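Local coordinates for protein NAD(P)H-hydrate epimerase (Saccharomyces cerevisiae, PDB 1JZT) that catalyses the epimerization of the S- and R-forms of NAD(P)HX, the hydrated and damaged form of NAD(P)H, so that both epimers can be repaired, at residues 78-83 with 111-115; 41-45 with 240-244; 75-79 with 105-109. All blocks are in the same frame, centred on the assembly; numbering follows the deposited sequence.

Contact 1: 78-83 with 111-115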
ATOM      1  N   ALA A  78      -7.013   3.801  -4.615  1.00  8.47           N
ATOM      2  CA  ALA A  78      -8.200   3.373  -5.329  1.00  6.87           C
ATOM      3  C   ALA A  78      -8.763   4.456  -6.252  1.00  9.32           C
ATOM      4  O   ALA A  78      -9.206   4.155  -7.364  1.00  8.58           O
ATOM      5  CB  ALA A  78      -9.264   2.920  -4.336  1.00  8.34           C
ATOM      6  N   ARG A  79      -8.754   5.705  -5.797  1.00  8.53           N
ATOM      7  CA  ARG A  79      -9.268   6.817  -6.611  1.00  8.72           C
ATOM      8  C   ARG A  79      -8.370   7.065  -7.824  1.00  7.71           C
ATOM      9  O   ARG A  79      -8.863   7.270  -8.932  1.00  7.63           O
ATOM     10  CB  ARG A  79      -9.394   8.091  -5.748  1.00  8.70           C
ATOM     11  CG  ARG A  79      -9.600   9.410  -6.527  1.00  8.92           C
ATOM     12  CD  ARG A  79     -10.126  10.513  -5.598  1.00  9.53           C
ATOM     13  NE  ARG A  79      -9.450  10.488  -4.304  1.00 10.81           N
ATOM     14  CZ  ARG A  79      -8.237  10.980  -4.077  1.00  8.70           C
ATOM     15  NH1 ARG A  79      -7.551  11.553  -5.060  1.00  8.13           N
ATOM     16  NH2 ARG A  79      -7.703  10.874  -2.865  1.00  8.11           N
ATOM     17  N   HIS A  80      -7.054   7.037  -7.632  1.00  8.08           N
ATOM     18  CA  HIS A  80      -6.160   7.255  -8.762  1.00  9.85           C
ATOM     19  C   HIS A  80      -6.267   6.123  -9.779  1.00  9.40           C
ATOM     20  O   HIS A  80      -6.209   6.361 -10.982  1.00  9.49           O
ATOM     21  CB  HIS A  80      -4.715   7.434  -8.284  1.00  9.19           C
ATOM     22  CG  HIS A  80      -4.462   8.781  -7.688  1.00 11.68           C
ATOM     23  ND1 HIS A  80      -4.338   9.922  -8.456  1.00 12.40           N
ATOM     24  CD2 HIS A  80      -4.398   9.190  -6.399  1.00 10.05           C
ATOM     25  CE1 HIS A  80      -4.213  10.971  -7.666  1.00 13.31           C
ATOM     26  NE2 HIS A  80      -4.248  10.555  -6.411  1.00 11.94           N
ATOM     27  N   LEU A  81      -6.441   4.894  -9.298  1.00  9.28           N
ATOM     28  CA  LEU A  81      -6.577   3.749 -10.196  1.00  8.23           C
ATOM     29  C   LEU A  81      -7.819   3.891 -11.058  1.00 10.02           C
ATOM     30  O   LEU A  81      -7.827   3.488 -12.224  1.00  7.97           O
ATOM     31  CB  LEU A  81      -6.660   2.447  -9.403  1.00  7.88           C
ATOM     32  CG  LEU A  81      -5.345   1.959  -8.786  1.00  6.65           C
ATOM     33  CD1 LEU A  81      -5.611   0.743  -7.901  1.00  6.92           C
ATOM     34  CD2 LEU A  81      -4.371   1.611  -9.902  1.00  8.75           C
ATOM     35  N   LYS A  82      -8.873   4.462 -10.482  1.00  9.84           N
ATOM     36  CA  LYS A  82     -10.110   4.667 -11.228  1.00 12.98           C
ATOM     37  C   LYS A  82      -9.808   5.687 -12.327  1.00 13.19           C
ATOM     38  O   LYS A  82     -10.188   5.499 -13.478  1.00 12.94           O
ATOM     39  CB  LYS A  82     -11.211   5.191 -10.298  1.00 13.43           C
ATOM     40  CG  LYS A  82     -12.558   5.396 -10.973  1.00 18.72           C
ATOM     41  CD  LYS A  82     -13.176   4.072 -11.386  1.00 21.41           C
ATOM     42  CE  LYS A  82     -14.509   4.275 -12.082  1.00 24.59           C
ATOM     43  NZ  LYS A  82     -15.100   2.960 -12.456  1.00 26.30           N
ATOM     44  N   LEU A  83      -9.106   6.759 -11.970  1.00 12.22           N
ATOM     45  CA  LEU A  83      -8.759   7.781 -12.947  1.00 13.89           C
ATOM     46  C   LEU A  83      -7.822   7.216 -14.011  1.00 13.53           C
ATOM     47  O   LEU A  83      -7.906   7.594 -15.182  1.00 14.10           O
ATOM     48  CB  LEU A  83      -8.113   8.985 -12.248  1.00 13.23           C
ATOM     49  CG  LEU A  83      -9.122   9.901 -11.538  1.00 13.96           C
ATOM     50  CD1 LEU A  83      -8.485  10.566 -10.339  1.00 15.34           C
ATOM     51  CD2 LEU A  83      -9.651  10.935 -12.528  1.00 15.25           C
ATOM     52  N   PHE A 111     -17.783   9.608  -5.147  1.00 13.92           N
ATOM     53  CA  PHE A 111     -17.775  10.618  -6.200  1.00 13.93           C
ATOM     54  C   PHE A 111     -17.311  10.024  -7.527  1.00 14.50           C
ATOM     55  O   PHE A 111     -17.827  10.377  -8.589  1.00 14.29           O
ATOM     56  CB  PHE A 111     -16.851  11.768  -5.784  1.00 14.35           C
ATOM     57  CG  PHE A 111     -16.824  12.916  -6.754  1.00 16.45           C
ATOM     58  CD1 PHE A 111     -18.007  13.447  -7.264  1.00 17.45           C
ATOM     59  CD2 PHE A 111     -15.616  13.508  -7.108  1.00 16.64           C
ATOM     60  CE1 PHE A 111     -17.987  14.549  -8.106  1.00 19.84           C
ATOM     61  CE2 PHE A 111     -15.583  14.616  -7.954  1.00 18.33           C
ATOM     62  CZ  PHE A 111     -16.770  15.139  -8.452  1.00 18.67           C
ATOM     63  N   PHE A 112     -16.331   9.126  -7.460  1.00 14.48           N
ATOM     64  CA  PHE A 112     -15.782   8.471  -8.647  1.00 14.21           C
ATOM     65  C   PHE A 112     -16.423   7.124  -8.934  1.00 15.48           C
ATOM     66  O   PHE A 112     -15.949   6.368  -9.786  1.00 16.05           O
ATOM     67  CB  PHE A 112     -14.268   8.303  -8.499  1.00 13.91           C
ATOM     68  CG  PHE A 112     -13.494   9.504  -8.929  1.00 14.51           C
ATOM     69  CD1 PHE A 112     -13.172   9.690 -10.270  1.00 15.38           C
ATOM     70  CD2 PHE A 112     -13.144  10.487  -8.010  1.00 13.42           C
ATOM     71  CE1 PHE A 112     -12.524  10.846 -10.690  1.00 15.53           C
ATOM     72  CE2 PHE A 112     -12.495  11.648  -8.424  1.00 14.33           C
ATOM     73  CZ  PHE A 112     -12.185  11.826  -9.763  1.00 15.64           C
ATOM     74  N   LYS A 113     -17.502   6.836  -8.217  1.00 15.91           N
ATOM     75  CA  LYS A 113     -18.237   5.591  -8.393  1.00 15.42           C
ATOM     76  C   LYS A 113     -17.374   4.354  -8.139  1.00 14.48           C
ATOM     77  O   LYS A 113     -17.483   3.355  -8.850  1.00 13.41           O
ATOM     78  CB  LYS A 113     -18.820   5.520  -9.806  1.00 17.97           C
ATOM     79  CG  LYS A 113     -19.662   6.727 -10.222  1.00 21.44           C
ATOM     80  CD  LYS A 113     -20.934   6.868  -9.394  1.00 23.52           C
ATOM     81  CE  LYS A 113     -21.932   7.835 -10.052  1.00 25.29           C
ATOM     82  NZ  LYS A 113     -21.424   9.234 -10.156  1.00 25.03           N
ATOM     83  N   VAL A 114     -16.507   4.419  -7.137  1.00 12.47           N
ATOM     84  CA  VAL A 114     -15.677   3.268  -6.802  1.00 12.50           C
ATOM     85  C   VAL A 114     -16.350   2.520  -5.658  1.00 12.11           C
ATOM     86  O   VAL A 114     -16.512   3.062  -4.570  1.00 13.40           O
ATOM     87  CB  VAL A 114     -14.270   3.692  -6.355  1.00 11.38           C
ATOM     88  CG1 VAL A 114     -13.527   2.488  -5.793  1.00  9.72           C
ATOM     89  CG2 VAL A 114     -13.499   4.287  -7.535  1.00  9.64           C
ATOM     90  N   PRO A 115     -16.755   1.263  -5.895  1.00 13.39           N
ATOM     91  CA  PRO A 115     -17.415   0.447  -4.870  1.00 14.97           C
ATOM     92  C   PRO A 115     -16.603   0.346  -3.580  1.00 16.16           C
ATOM     93  O   PRO A 115     -15.383   0.181  -3.617  1.00 14.43           O
ATOM     94  CB  PRO A 115     -17.557  -0.916  -5.550  1.00 16.05           C
ATOM     95  CG  PRO A 115     -17.649  -0.568  -7.001  1.00 15.55           C
ATOM     96  CD  PRO A 115     -16.594   0.498  -7.145  1.00 12.41           C
TER
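Phe112 reaches from the loop after helix 100-111 to the last turn of helix 69-83, where its ring meets the side chains of Arg79, Lys82 and Leu83. Leu83 comes nearest to the ring: its CD2 lies 3.4 Å from Phe112 CE1, and the leucine stands roughly perpendicular to the phenylalanine side chain. The branched end of Leu83 thereby meets the far part of the ring, CE1 and CZ. Ring atoms CD2 and CE2 meet the aliphatic part of Arg79 obliquely, with Phe112 CE2 3.9 Å from Arg79 CD. The Arg79 chain then bends at chi3 (41°), which carries its charged end past the ring to a salt bridge with Glu33 of helix 28-46; guanidinium and ring planes stand 45° apart.

Lys82 runs along the loop, touching Phe112 O and Val114 CG2. A bend at chi2 (68°) turns its otherwise extended chain this way, and its CE comes 3.4 Å from Phe112 O. Its CB and CG rest on a single methyl of the valine, CB being 3.7 Å from Val114 CG2, as the two side chains run antiparallel past one another. Replacing Phe112 with an alanine would probably strip the Leu83 methyl and the Arg79 methylenes of their shared apolar partner and open a gap between helix and loop.

The loop is shaped by a Schellman motif: Lys113, with positive phi, is the C-prime residue, and Val114 N bonds back to Leu109 O. The chain is thus turned from helix 100-111 toward edge strand 116-117; just before it, Pro115 makes a backbone hydrogen bond with Val90 of strand 88-91. Pro88 of that strand touches both Lys82 and Val114, while Leu81 packs on helix 28-46.

Contact 2: 41-45 with 240-244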
ATOM      1  N   GLN A  41       0.488   4.411  -9.075  1.00  6.24           N
ATOM      2  CA  GLN A  41       1.438   4.458 -10.185  1.00  8.56           C
ATOM      3  C   GLN A  41       2.203   3.122 -10.314  1.00  8.63           C
ATOM      4  O   GLN A  41       2.451   2.653 -11.426  1.00  9.93           O
ATOM      5  CB  GLN A  41       2.405   5.640  -9.997  1.00  8.53           C
ATOM      6  CG  GLN A  41       3.264   5.984 -11.221  1.00 11.63           C
ATOM      7  CD  GLN A  41       3.991   7.319 -11.072  1.00 11.67           C
ATOM      8  OE1 GLN A  41       4.719   7.533 -10.108  1.00  9.70           O
ATOM      9  NE2 GLN A  41       3.796   8.215 -12.034  1.00 12.24           N
ATOM     10  N   ALA A  42       2.562   2.501  -9.189  1.00  9.36           N
ATOM     11  CA  ALA A  42       3.281   1.214  -9.209  1.00  8.42           C
ATOM     12  C   ALA A  42       2.412   0.115  -9.821  1.00  9.33           C
ATOM     13  O   ALA A  42       2.892  -0.724 -10.594  1.00  7.85           O
ATOM     14  CB  ALA A  42       3.703   0.807  -7.785  1.00  7.93           C
ATOM     15  N   VAL A  43       1.131   0.113  -9.465  1.00  9.70           N
ATOM     16  CA  VAL A  43       0.194  -0.878  -9.988  1.00 10.10           C
ATOM     17  C   VAL A  43       0.046  -0.713 -11.499  1.00 10.34           C
ATOM     18  O   VAL A  43       0.066  -1.690 -12.251  1.00 10.55           O
ATOM     19  CB  VAL A  43      -1.188  -0.722  -9.332  1.00 10.95           C
ATOM     20  CG1 VAL A  43      -2.211  -1.603 -10.044  1.00  9.94           C
ATOM     21  CG2 VAL A  43      -1.097  -1.081  -7.861  1.00 10.68           C
ATOM     22  N   CYS A  44      -0.116   0.531 -11.933  1.00  9.88           N
ATOM     23  CA  CYS A  44      -0.262   0.835 -13.351  1.00 12.82           C
ATOM     24  C   CYS A  44       1.000   0.437 -14.122  1.00 12.99           C
ATOM     25  O   CYS A  44       0.925  -0.055 -15.244  1.00 12.06           O
ATOM     26  CB  CYS A  44      -0.548   2.335 -13.529  1.00 15.52           C
ATOM     27  SG  CYS A  44      -0.745   2.903 -15.239  1.00 23.93           S
ATOM     28  N   ARG A  45       2.163   0.631 -13.514  1.00 11.48           N
ATOM     29  CA  ARG A  45       3.413   0.299 -14.190  1.00 15.09           C
ATOM     30  C   ARG A  45       3.676  -1.206 -14.233  1.00 14.83           C
ATOM     31  O   ARG A  45       4.257  -1.716 -15.193  1.00 13.80           O
ATOM     32  CB  ARG A  45       4.575   1.023 -13.516  1.00 15.52           C
ATOM     33  CG  ARG A  45       5.863   0.967 -14.310  1.00 20.77           C
ATOM     34  CD  ARG A  45       6.810   2.075 -13.897  1.00 20.95           C
ATOM     35  NE  ARG A  45       6.282   3.406 -14.200  1.00 21.53           N
ATOM     36  CZ  ARG A  45       6.925   4.535 -13.912  1.00 22.18           C
ATOM     37  NH1 ARG A  45       8.113   4.488 -13.317  1.00 17.61           N
ATOM     38  NH2 ARG A  45       6.390   5.713 -14.215  1.00 23.42           N
ATOM     39  N   THR A 240       9.411  12.739 -13.463  1.00 12.21           N
ATOM     40  CA  THR A 240       8.422  13.228 -12.508  1.00 10.38           C
ATOM     41  C   THR A 240       7.756  12.070 -11.755  1.00  8.04           C
ATOM     42  O   THR A 240       6.746  12.269 -11.086  1.00  7.18           O
ATOM     43  CB  THR A 240       7.322  14.065 -13.208  1.00 11.02           C
ATOM     44  OG1 THR A 240       6.752  13.291 -14.267  1.00 10.99           O
ATOM     45  CG2 THR A 240       7.901  15.365 -13.793  1.00 10.46           C
ATOM     46  N   ASP A 241       8.327  10.870 -11.866  1.00  5.73           N
ATOM     47  CA  ASP A 241       7.792   9.676 -11.199  1.00  7.91           C
ATOM     48  C   ASP A 241       7.664   9.826  -9.689  1.00  6.88           C
ATOM     49  O   ASP A 241       8.466  10.514  -9.054  1.00  6.74           O
ATOM     50  CB  ASP A 241       8.680   8.453 -11.439  1.00  7.29           C
ATOM     51  CG  ASP A 241       8.664   7.970 -12.875  1.00 12.48           C
ATOM     52  OD1 ASP A 241       7.811   8.421 -13.663  1.00 12.53           O
ATOM     53  OD2 ASP A 241       9.519   7.118 -13.206  1.00 13.14           O
ATOM     54  N   GLN A 242       6.662   9.165  -9.113  1.00  5.21           N
ATOM     55  CA  GLN A 242       6.472   9.211  -7.666  1.00  7.56           C
ATOM     56  C   GLN A 242       6.860   7.854  -7.073  1.00  7.52           C
ATOM     57  O   GLN A 242       6.598   7.558  -5.900  1.00  8.41           O
ATOM     58  CB  GLN A 242       5.023   9.554  -7.320  1.00  7.08           C
ATOM     59  CG  GLN A 242       4.606  10.955  -7.787  1.00  5.59           C
ATOM     60  CD  GLN A 242       5.435  12.056  -7.146  1.00  3.57           C
ATOM     61  OE1 GLN A 242       5.362  12.274  -5.939  1.00  6.52           O
ATOM     62  NE2 GLN A 242       6.234  12.748  -7.950  1.00  4.93           N
ATOM     63  N   ILE A 243       7.491   7.041  -7.916  1.00  7.56           N
ATOM     64  CA  ILE A 243       7.967   5.719  -7.545  1.00  6.71           C
ATOM     65  C   ILE A 243       9.315   5.513  -8.231  1.00  7.84           C
ATOM     66  O   ILE A 243       9.637   6.199  -9.206  1.00  6.93           O
ATOM     67  CB  ILE A 243       7.009   4.596  -8.028  1.00  8.87           C
ATOM     68  CG1 ILE A 243       6.881   4.645  -9.557  1.00  7.74           C
ATOM     69  CG2 ILE A 243       5.650   4.734  -7.358  1.00  9.72           C
ATOM     70  CD1 ILE A 243       6.138   3.452 -10.152  1.00 11.40           C
ATOM     71  N   LEU A 244      10.096   4.578  -7.698  1.00  8.80           N
ATOM     72  CA  LEU A 244      11.412   4.216  -8.230  1.00  7.82           C
ATOM     73  C   LEU A 244      11.568   2.713  -8.015  1.00 10.42           C
ATOM     74  O   LEU A 244      11.346   2.216  -6.909  1.00  7.40           O
ATOM     75  CB  LEU A 244      12.537   4.937  -7.476  1.00  7.73           C
ATOM     76  CG  LEU A 244      13.962   4.489  -7.842  1.00  8.17           C
ATOM     77  CD1 LEU A 244      14.234   4.787  -9.316  1.00  8.59           C
ATOM     78  CD2 LEU A 244      14.984   5.207  -6.964  1.00 12.62           C
TER
HETATM   79  O   HOH W   1       4.405  11.066 -11.480  1.00 14.77           O
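Helix 28-46 passes strand 243-245 most closely at Ala42 and Ile243, whose CA atoms are 6.7 Å apart. Ile243 points its side chain at the helix, and its CD1 lies 3.7 Å from Ala42 CA. With chi1 at 60°, Ile243 CG1 sits between its own backbone N and carbonyl carbon, and the extended chi2 sends CD1 on between Gln41 and Arg45. The same methyl lies over one face of the Arg45 guanidinium, offset toward the rim.

Arg45 forms a salt bridge with Asp241, gripping it end-on with NH1 and NH2. NH1 is 3.0 Å from Asp241 OD2 and NH2 is 3.1 Å from Asp241 OD1, the second bond almost straight at 175°. Both oxygens lie near the guanidinium plane, yet they are met from above the carboxylate plane, because the two groups are inclined by 61°.

Gln41 reaches across with an extended chain, and its amide serves two partners. OE1 accepts Gln242 N at 2.7 Å, in the carbonyl plane and on a lone pair, while NE2 donates to a water whose oxygen lies 2.7 Å from Thr240 O, to which it donates. Gln242 NE2 bonds to this same Thr240 O from above its carbonyl plane.

Tyr216 of strand 214-218 touches Ala42, Arg45 and Ile243, and Ser38 OG bonds to Gln242 O. The helix thus holds the C-terminal edge strand of the sheet by an apolar centre with polar bonds beside it. With both carboxylate oxygens engaged, the ion pair probably favours an ionised Asp241, and the Gln41 bond satisfies the backbone N-H of Gln242.

Contact 3: 75-79 with 105-109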
ATOM      1  N   LEU A  75      -7.170   4.023   0.222  1.00  7.21           N
ATOM      2  CA  LEU A  75      -8.356   4.741  -0.243  1.00  7.71           C
ATOM      3  C   LEU A  75      -7.969   5.743  -1.335  1.00  8.93           C
ATOM      4  O   LEU A  75      -8.706   5.929  -2.308  1.00  9.89           O
ATOM      5  CB  LEU A  75      -9.037   5.470   0.926  1.00  9.64           C
ATOM      6  CG  LEU A  75      -9.511   4.585   2.086  1.00  9.96           C
ATOM      7  CD1 LEU A  75     -10.218   5.427   3.159  1.00 10.92           C
ATOM      8  CD2 LEU A  75     -10.439   3.517   1.548  1.00 12.63           C
ATOM      9  N   VAL A  76      -6.815   6.385  -1.162  1.00  7.85           N
ATOM     10  CA  VAL A  76      -6.305   7.345  -2.142  1.00  7.72           C
ATOM     11  C   VAL A  76      -5.933   6.578  -3.420  1.00  8.73           C
ATOM     12  O   VAL A  76      -6.299   6.967  -4.527  1.00  8.03           O
ATOM     13  CB  VAL A  76      -5.043   8.063  -1.616  1.00  7.37           C
ATOM     14  CG1 VAL A  76      -4.376   8.855  -2.740  1.00  5.98           C
ATOM     15  CG2 VAL A  76      -5.416   8.996  -0.474  1.00  7.10           C
ATOM     16  N   CYS A  77      -5.191   5.489  -3.245  1.00  8.55           N
ATOM     17  CA  CYS A  77      -4.758   4.642  -4.354  1.00  8.87           C
ATOM     18  C   CYS A  77      -5.927   4.234  -5.244  1.00  7.70           C
ATOM     19  O   CYS A  77      -5.842   4.296  -6.465  1.00  7.90           O
ATOM     20  CB  CYS A  77      -4.080   3.391  -3.800  1.00 12.47           C
ATOM     21  SG  CYS A  77      -3.713   2.126  -5.041  1.00 15.74           S
ATOM     22  N   ALA A  78      -7.013   3.801  -4.615  1.00  8.47           N
ATOM     23  CA  ALA A  78      -8.200   3.373  -5.329  1.00  6.87           C
ATOM     24  C   ALA A  78      -8.763   4.456  -6.252  1.00  9.32           C
ATOM     25  O   ALA A  78      -9.206   4.155  -7.364  1.00  8.58           O
ATOM     26  CB  ALA A  78      -9.264   2.920  -4.336  1.00  8.34           C
ATOM     27  N   ARG A  79      -8.754   5.705  -5.797  1.00  8.53           N
ATOM     28  CA  ARG A  79      -9.268   6.817  -6.611  1.00  8.72           C
ATOM     29  C   ARG A  79      -8.370   7.065  -7.824  1.00  7.71           C
ATOM     30  O   ARG A  79      -8.863   7.270  -8.932  1.00  7.63           O
ATOM     31  CB  ARG A  79      -9.394   8.091  -5.748  1.00  8.70           C
ATOM     32  CG  ARG A  79      -9.600   9.410  -6.527  1.00  8.92           C
ATOM     33  CD  ARG A  79     -10.126  10.513  -5.598  1.00  9.53           C
ATOM     34  NE  ARG A  79      -9.450  10.488  -4.304  1.00 10.81           N
ATOM     35  CZ  ARG A  79      -8.237  10.980  -4.077  1.00  8.70           C
ATOM     36  NH1 ARG A  79      -7.551  11.553  -5.060  1.00  8.13           N
ATOM     37  NH2 ARG A  79      -7.703  10.874  -2.865  1.00  8.11           N
ATOM     38  N   LEU A 105     -12.169  10.663   2.422  1.00  8.88           N
ATOM     39  CA  LEU A 105     -11.563   9.850   1.367  1.00  9.53           C
ATOM     40  C   LEU A 105     -12.595   8.868   0.804  1.00 10.68           C
ATOM     41  O   LEU A 105     -12.566   8.540  -0.386  1.00 11.10           O
ATOM     42  CB  LEU A 105     -10.327   9.104   1.902  1.00  8.14           C
ATOM     43  CG  LEU A 105      -9.063   9.963   2.111  1.00  8.97           C
ATOM     44  CD1 LEU A 105      -7.974   9.157   2.795  1.00  6.88           C
ATOM     45  CD2 LEU A 105      -8.575  10.490   0.767  1.00  7.96           C
ATOM     46  N   VAL A 106     -13.517   8.418   1.655  1.00 11.14           N
ATOM     47  CA  VAL A 106     -14.567   7.500   1.217  1.00 11.12           C
ATOM     48  C   VAL A 106     -15.573   8.241   0.342  1.00 11.08           C
ATOM     49  O   VAL A 106     -16.042   7.713  -0.667  1.00 10.17           O
ATOM     50  CB  VAL A 106     -15.292   6.852   2.422  1.00 10.99           C
ATOM     51  CG1 VAL A 106     -16.516   6.058   1.950  1.00 11.44           C
ATOM     52  CG2 VAL A 106     -14.332   5.925   3.149  1.00 10.94           C
ATOM     53  N   HIS A 107     -15.905   9.470   0.722  1.00 12.52           N
ATOM     54  CA  HIS A 107     -16.833  10.255  -0.082  1.00 12.97           C
ATOM     55  C   HIS A 107     -16.214  10.493  -1.458  1.00 11.88           C
ATOM     56  O   HIS A 107     -16.911  10.494  -2.469  1.00 11.87           O
ATOM     57  CB  HIS A 107     -17.146  11.587   0.602  1.00 16.74           C
ATOM     58  CG  HIS A 107     -18.030  11.456   1.805  1.00 19.33           C
ATOM     59  ND1 HIS A 107     -18.424  12.539   2.559  1.00 24.12           N
ATOM     60  CD2 HIS A 107     -18.607  10.371   2.375  1.00 22.59           C
ATOM     61  CE1 HIS A 107     -19.207  12.129   3.543  1.00 24.59           C
ATOM     62  NE2 HIS A 107     -19.334  10.818   3.453  1.00 23.18           N
ATOM     63  N   GLN A 108     -14.901  10.686  -1.499  1.00 10.94           N
ATOM     64  CA  GLN A 108     -14.224  10.903  -2.768  1.00 12.45           C
ATOM     65  C   GLN A 108     -14.337   9.659  -3.655  1.00 12.21           C
ATOM     66  O   GLN A 108     -14.410   9.764  -4.880  1.00 13.18           O
ATOM     67  CB  GLN A 108     -12.761  11.278  -2.522  1.00 13.47           C
ATOM     68  CG  GLN A 108     -12.608  12.645  -1.852  1.00 13.01           C
ATOM     69  CD  GLN A 108     -11.246  12.846  -1.216  1.00 12.91           C
ATOM     70  OE1 GLN A 108     -10.228  12.422  -1.760  1.00 11.51           O
ATOM     71  NE2 GLN A 108     -11.220  13.508  -0.064  1.00 12.72           N
ATOM     72  N   LEU A 109     -14.361   8.478  -3.042  1.00 11.04           N
ATOM     73  CA  LEU A 109     -14.493   7.246  -3.814  1.00 11.35           C
ATOM     74  C   LEU A 109     -15.911   7.149  -4.386  1.00 12.26           C
ATOM     75  O   LEU A 109     -16.101   6.733  -5.532  1.00 12.25           O
ATOM     76  CB  LEU A 109     -14.174   6.027  -2.935  1.00 11.39           C
ATOM     77  CG  LEU A 109     -12.689   5.874  -2.562  1.00 11.06           C
ATOM     78  CD1 LEU A 109     -12.496   4.735  -1.576  1.00 11.99           C
ATOM     79  CD2 LEU A 109     -11.875   5.610  -3.834  1.00 14.39           C
TER
HETATM   80  O   HOH W   2     -10.299   8.550  -2.136  1.00  9.96           O
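The Arg79 guanidinium has Gln108 OE1 over one face and Leu105 CD2 at its edge, near its plane. Gln108 OE1 stands 3.2 Å from Arg79 NH2, but the angle is too poor for a hydrogen bond, and the amide and guanidinium planes are 53° apart. At the edge, Leu105 CD2 comes 3.8 Å from Arg79 NH2.

Beside this polar group the helices run nearly parallel; the axes of segments 75-79 and 105-109 approach to 9.4 Å and cross at 20°. With CG anti to its carbonyl carbon (chi1 -71°), Leu109 brings its branched end to helix 69-83: CD1 meets Leu75 CD2 and CD2 lies 3.8 Å from Ala78 CB. Leu75 CD1 reaches Leu105 CB at 3.9 Å, while Val76 CG2 packs on Leu105 CD2. These two helices of the Rossmann-like fold pack side by side against Val90 of strand 88-91, with Leu75 next to Gly72, predicted to bind (6S)-NADPHX.

A water ties the helices together, accepting from Arg79 NE at 3.0 Å and donating to Leu75 O and Leu105 O. Arg79 NH2 forms a salt bridge with Glu33, which probably balances the buried charge, and NH1 is also satisfied elsewhere; Gln108 OE1 offers at most a loose electrostatic attraction.

Contacts 1 and 3 both use helix 69-83 and share Ala78 and Arg79, their centres about 6 Å apart. Contact 3 is the buried one, a leucine-rich helix-helix interface bridged by a water; contact 1 continues it to the partly exposed helix end, where an aromatic ring and a lysine chain take over. The helix-capping turn of contact 1 ends the very helix that contact 3 packs. Contact 2, partly buried, lies about 17 Å from contact 1 between centres and fixes the opposite edge strand of the Rossmann-like sheet through a salt bridge and hydrogen bonds of a glutamine amide. Leu81 of contact 1 packs on Val43 of contact 2, so helices 69-83 and 28-46 touch.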